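Local atomic coordinates of Uly1 (Catenovulum maritimum, PDB entry 7DRQ), a protein that probably cleaves the algal polysaccharide ulvan as a calcium-binding lyase of polysaccharide lyase family 24. Residues A[76-81]-A[160-165]. Residues are numbered along the deposited sequence; the frame is centred on the assembly and turned at random.
Sequences LTRYNT and VTDNNF
R78, on strand 73-80 of a four-stranded antiparallel propeller blade, reaches out to the loop 160-165 and meets F165, V160 and D162 with its guanidinium. The blade belongs to the beta-propeller fold indicated by the BNR-type sequence, and the loop lies against its face. The tightly packed part is the stack of the charged R78 guanidinium on F165, bordered by apolar side chains. The R78 guanidinium rests on one face of the F165 ring, planes 27° apart, with NH1 3.6 Å from CD1, while R78 CB sits over that same face further along, in a CH-pi contact. L76 CD2 meets F165 CZ at 3.8 Å; V87 and I89 of the next strand and I122 of strand 122-126 also touch the F165 side chain. In R78 a bend at chi3 (69°) brings the guanidinium alongside the loop. There NH1 and NH2 grip V160 O end-on, each at 2.8 Å and close to the guanidinium plane, and NH1 also bonds A158 O. NH2 adds a salt bridge to D162 OD1 (2.9 Å), on the anti lone pair of that oxygen. A leucine in place of R78 would probably leave V160 O without the two guanidinium donors described here and would remove the salt bridge to D162 OD1. Near N80 the contact is looser and wet: N80 ND2 stays 5.1 Å from D162 OD1, and a water links the two. A second water donates to R78 O and D162 OD1 and accepts from R78 NE, 2.9 Å away.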
ATOM      1  N   LEU A  76      -5.055 -10.399 -12.982  1.00 12.70           N
ATOM      2  CA  LEU A  76      -4.230  -9.308 -13.478  1.00  8.43           C
ATOM      3  C   LEU A  76      -4.806  -8.836 -14.804  1.00 10.75           C
ATOM      4  O   LEU A  76      -4.893  -9.618 -15.753  1.00 11.89           O
ATOM      5  CB  LEU A  76      -2.767  -9.749 -13.639  1.00  8.32           C
ATOM      6  CG  LEU A  76      -1.892  -8.712 -14.361  1.00 10.22           C
ATOM      7  CD1 LEU A  76      -1.833  -7.414 -13.554  1.00  9.95           C
ATOM      8  CD2 LEU A  76      -0.486  -9.259 -14.638  1.00 11.49           C
ATOM      9  N   THR A  77      -5.224  -7.573 -14.857  1.00 10.03           N
ATOM     10  CA  THR A  77      -5.815  -6.974 -16.052  1.00 11.22           C
ATOM     11  C   THR A  77      -4.862  -5.933 -16.617  1.00 10.82           C
ATOM     12  O   THR A  77      -4.248  -5.167 -15.865  1.00 12.22           O
ATOM     13  CB  THR A  77      -7.160  -6.307 -15.733  1.00 10.48           C
ATOM     14  OG1 THR A  77      -8.086  -7.285 -15.252  1.00 13.82           O
ATOM     15  CG2 THR A  77      -7.748  -5.644 -16.993  1.00  9.73           C
ATOM     16  N   ARG A  78      -4.726  -5.910 -17.937  1.00 10.44           N
ATOM     17  CA  ARG A  78      -3.909  -4.907 -18.602  1.00 10.51           C
ATOM     18  C   ARG A  78      -4.784  -4.162 -19.592  1.00 13.67           C
ATOM     19  O   ARG A  78      -5.339  -4.776 -20.506  1.00 12.56           O
ATOM     20  CB  ARG A  78      -2.713  -5.544 -19.314  1.00 11.88           C
ATOM     21  CG  ARG A  78      -1.763  -4.512 -19.921  1.00 10.24           C
ATOM     22  CD  ARG A  78      -0.672  -5.185 -20.754  1.00 12.07           C
ATOM     23  NE  ARG A  78      -1.231  -5.770 -21.973  1.00 14.39           N
ATOM     24  CZ  ARG A  78      -0.524  -6.430 -22.886  1.00 14.76           C
ATOM     25  NH1 ARG A  78       0.797  -6.587 -22.737  1.00 12.12           N
ATOM     26  NH2 ARG A  78      -1.133  -6.937 -23.957  1.00 13.93           N
ATOM     27  N   TYR A  79      -4.915  -2.853 -19.396  1.00 14.01           N
ATOM     28  CA  TYR A  79      -5.643  -1.972 -20.304  1.00 12.97           C
ATOM     29  C   TYR A  79      -4.647  -1.236 -21.193  1.00 13.17           C
ATOM     30  O   TYR A  79      -3.666  -0.667 -20.702  1.00 11.02           O
ATOM     31  CB  TYR A  79      -6.499  -0.976 -19.510  1.00 13.02           C
ATOM     32  CG  TYR A  79      -7.049   0.149 -20.350  1.00 13.87           C
ATOM     33  CD1 TYR A  79      -8.149  -0.052 -21.173  1.00 14.24           C
ATOM     34  CD2 TYR A  79      -6.463   1.408 -20.335  1.00 13.92           C
ATOM     35  CE1 TYR A  79      -8.655   0.970 -21.958  1.00 14.85           C
ATOM     36  CE2 TYR A  79      -6.975   2.450 -21.126  1.00 14.73           C
ATOM     37  CZ  TYR A  79      -8.068   2.216 -21.932  1.00 16.59           C
ATOM     38  OH  TYR A  79      -8.567   3.245 -22.718  1.00 13.73           O
ATOM     39  N   ASN A  80      -4.903  -1.243 -22.503  1.00 12.71           N
ATOM     40  CA  ASN A  80      -4.033  -0.583 -23.468  1.00 11.71           C
ATOM     41  C   ASN A  80      -4.644   0.779 -23.773  1.00 16.94           C
ATOM     42  O   ASN A  80      -5.726   0.860 -24.361  1.00 12.36           O
ATOM     43  CB  ASN A  80      -3.876  -1.431 -24.734  1.00 13.88           C
ATOM     44  CG  ASN A  80      -2.833  -0.871 -25.695  1.00 14.70           C
ATOM     45  OD1 ASN A  80      -2.617   0.341 -25.769  1.00 16.08           O
ATOM     46  ND2 ASN A  80      -2.193  -1.755 -26.451  1.00 16.33           N
ATOM     47  N   THR A  81      -3.959   1.846 -23.352  1.00 14.18           N
ATOM     48  CA  THR A  81      -4.481   3.193 -23.547  1.00 14.48           C
ATOM     49  C   THR A  81      -4.525   3.590 -25.018  1.00 14.77           C
ATOM     50  O   THR A  81      -5.228   4.545 -25.365  1.00 15.32           O
ATOM     51  CB  THR A  81      -3.631   4.213 -22.789  1.00 14.52           C
ATOM     52  OG1 THR A  81      -2.294   4.225 -23.322  1.00 12.74           O
ATOM     53  CG2 THR A  81      -3.580   3.872 -21.293  1.00 14.30           C
ATOM     54  N   VAL A 160       3.761  -7.776 -24.587  1.00 14.52           N
ATOM     55  CA  VAL A 160       3.273  -8.710 -25.601  1.00 16.35           C
ATOM     56  C   VAL A 160       1.878  -8.269 -26.048  1.00 15.60           C
ATOM     57  O   VAL A 160       1.205  -7.480 -25.380  1.00 14.26           O
ATOM     58  CB  VAL A 160       3.256 -10.164 -25.102  1.00 12.99           C
ATOM     59  CG1 VAL A 160       4.671 -10.615 -24.722  1.00 16.78           C
ATOM     60  CG2 VAL A 160       2.289 -10.336 -23.926  1.00 15.08           C
ATOM     61  N   THR A 161       1.454  -8.768 -27.211  1.00 15.79           N
ATOM     62  CA  THR A 161       0.106  -8.466 -27.680  1.00 13.57           C
ATOM     63  C   THR A 161      -0.932  -9.076 -26.744  1.00 17.86           C
ATOM     64  O   THR A 161      -0.640  -9.979 -25.957  1.00 16.36           O
ATOM     65  CB  THR A 161      -0.114  -9.001 -29.101  1.00 16.67           C
ATOM     66  OG1 THR A 161       0.118 -10.414 -29.109  1.00 16.22           O
ATOM     67  CG2 THR A 161       0.838  -8.329 -30.087  1.00 19.00           C
ATOM     68  N   ASP A 162      -2.167  -8.568 -26.841  1.00 15.95           N
ATOM     69  CA  ASP A 162      -3.239  -9.049 -25.972  1.00 14.91           C
ATOM     70  C   ASP A 162      -3.392 -10.562 -26.049  1.00 15.34           C
ATOM     71  O   ASP A 162      -3.562 -11.230 -25.022  1.00 14.23           O
ATOM     72  CB  ASP A 162      -4.568  -8.379 -26.333  1.00 16.57           C
ATOM     73  CG  ASP A 162      -4.649  -6.935 -25.886  1.00 20.57           C
ATOM     74  OD1 ASP A 162      -3.724  -6.465 -25.199  1.00 16.50           O
ATOM     75  OD2 ASP A 162      -5.662  -6.263 -26.218  1.00 18.11           O
ATOM     76  N   ASN A 163      -3.363 -11.129 -27.261  1.00 15.19           N
ATOM     77  CA  ASN A 163      -3.604 -12.566 -27.353  1.00 17.36           C
ATOM     78  C   ASN A 163      -2.473 -13.379 -26.735  1.00 15.52           C
ATOM     79  O   ASN A 163      -2.675 -14.555 -26.421  1.00 15.67           O
ATOM     80  CB  ASN A 163      -3.816 -13.003 -28.807  1.00 21.27           C
ATOM     81  CG  ASN A 163      -2.604 -12.763 -29.656  1.00 23.63           C
ATOM     82  OD1 ASN A 163      -2.135 -11.628 -29.772  1.00 32.93           O
ATOM     83  ND2 ASN A 163      -2.078 -13.827 -30.266  1.00 33.27           N
ATOM     84  N   ASN A 164      -1.296 -12.788 -26.565  1.00 15.11           N
ATOM     85  CA  ASN A 164      -0.181 -13.476 -25.923  1.00 15.38           C
ATOM     86  C   ASN A 164      -0.066 -13.151 -24.439  1.00 13.69           C
ATOM     87  O   ASN A 164       0.825 -13.690 -23.765  1.00 14.75           O
ATOM     88  CB  ASN A 164       1.132 -13.131 -26.638  1.00 16.83           C
ATOM     89  CG  ASN A 164       1.161 -13.634 -28.072  1.00 20.03           C
ATOM     90  OD1 ASN A 164       1.607 -12.937 -28.976  1.00 23.28           O
ATOM     91  ND2 ASN A 164       0.675 -14.846 -28.280  1.00 18.15           N
ATOM     92  N   PHE A 165      -0.932 -12.281 -23.917  1.00 12.55           N
ATOM     93  CA  PHE A 165      -0.882 -11.885 -22.504  1.00 12.76           C
ATOM     94  C   PHE A 165      -1.631 -12.942 -21.700  1.00 14.36           C
ATOM     95  O   PHE A 165      -2.814 -12.810 -21.372  1.00 13.37           O
ATOM     96  CB  PHE A 165      -1.478 -10.494 -22.304  1.00 14.32           C
ATOM     97  CG  PHE A 165      -1.227  -9.917 -20.940  1.00 11.06           C
ATOM     98  CD1 PHE A 165       0.019  -9.409 -20.610  1.00 13.79           C
ATOM     99  CD2 PHE A 165      -2.230  -9.883 -19.994  1.00 12.64           C
ATOM    100  CE1 PHE A 165       0.260  -8.879 -19.349  1.00 11.58           C
ATOM    101  CE2 PHE A 165      -1.994  -9.346 -18.714  1.00 11.84           C
ATOM    102  CZ  PHE A 165      -0.746  -8.847 -18.403  1.00 12.95           C
TER
HETATM  103  O   HOH W   1      -3.719  -4.731 -23.047  1.00 13.70           O
HETATM  104  O   HOH W   2      -1.878  -4.691 -26.529  1.00 17.14           O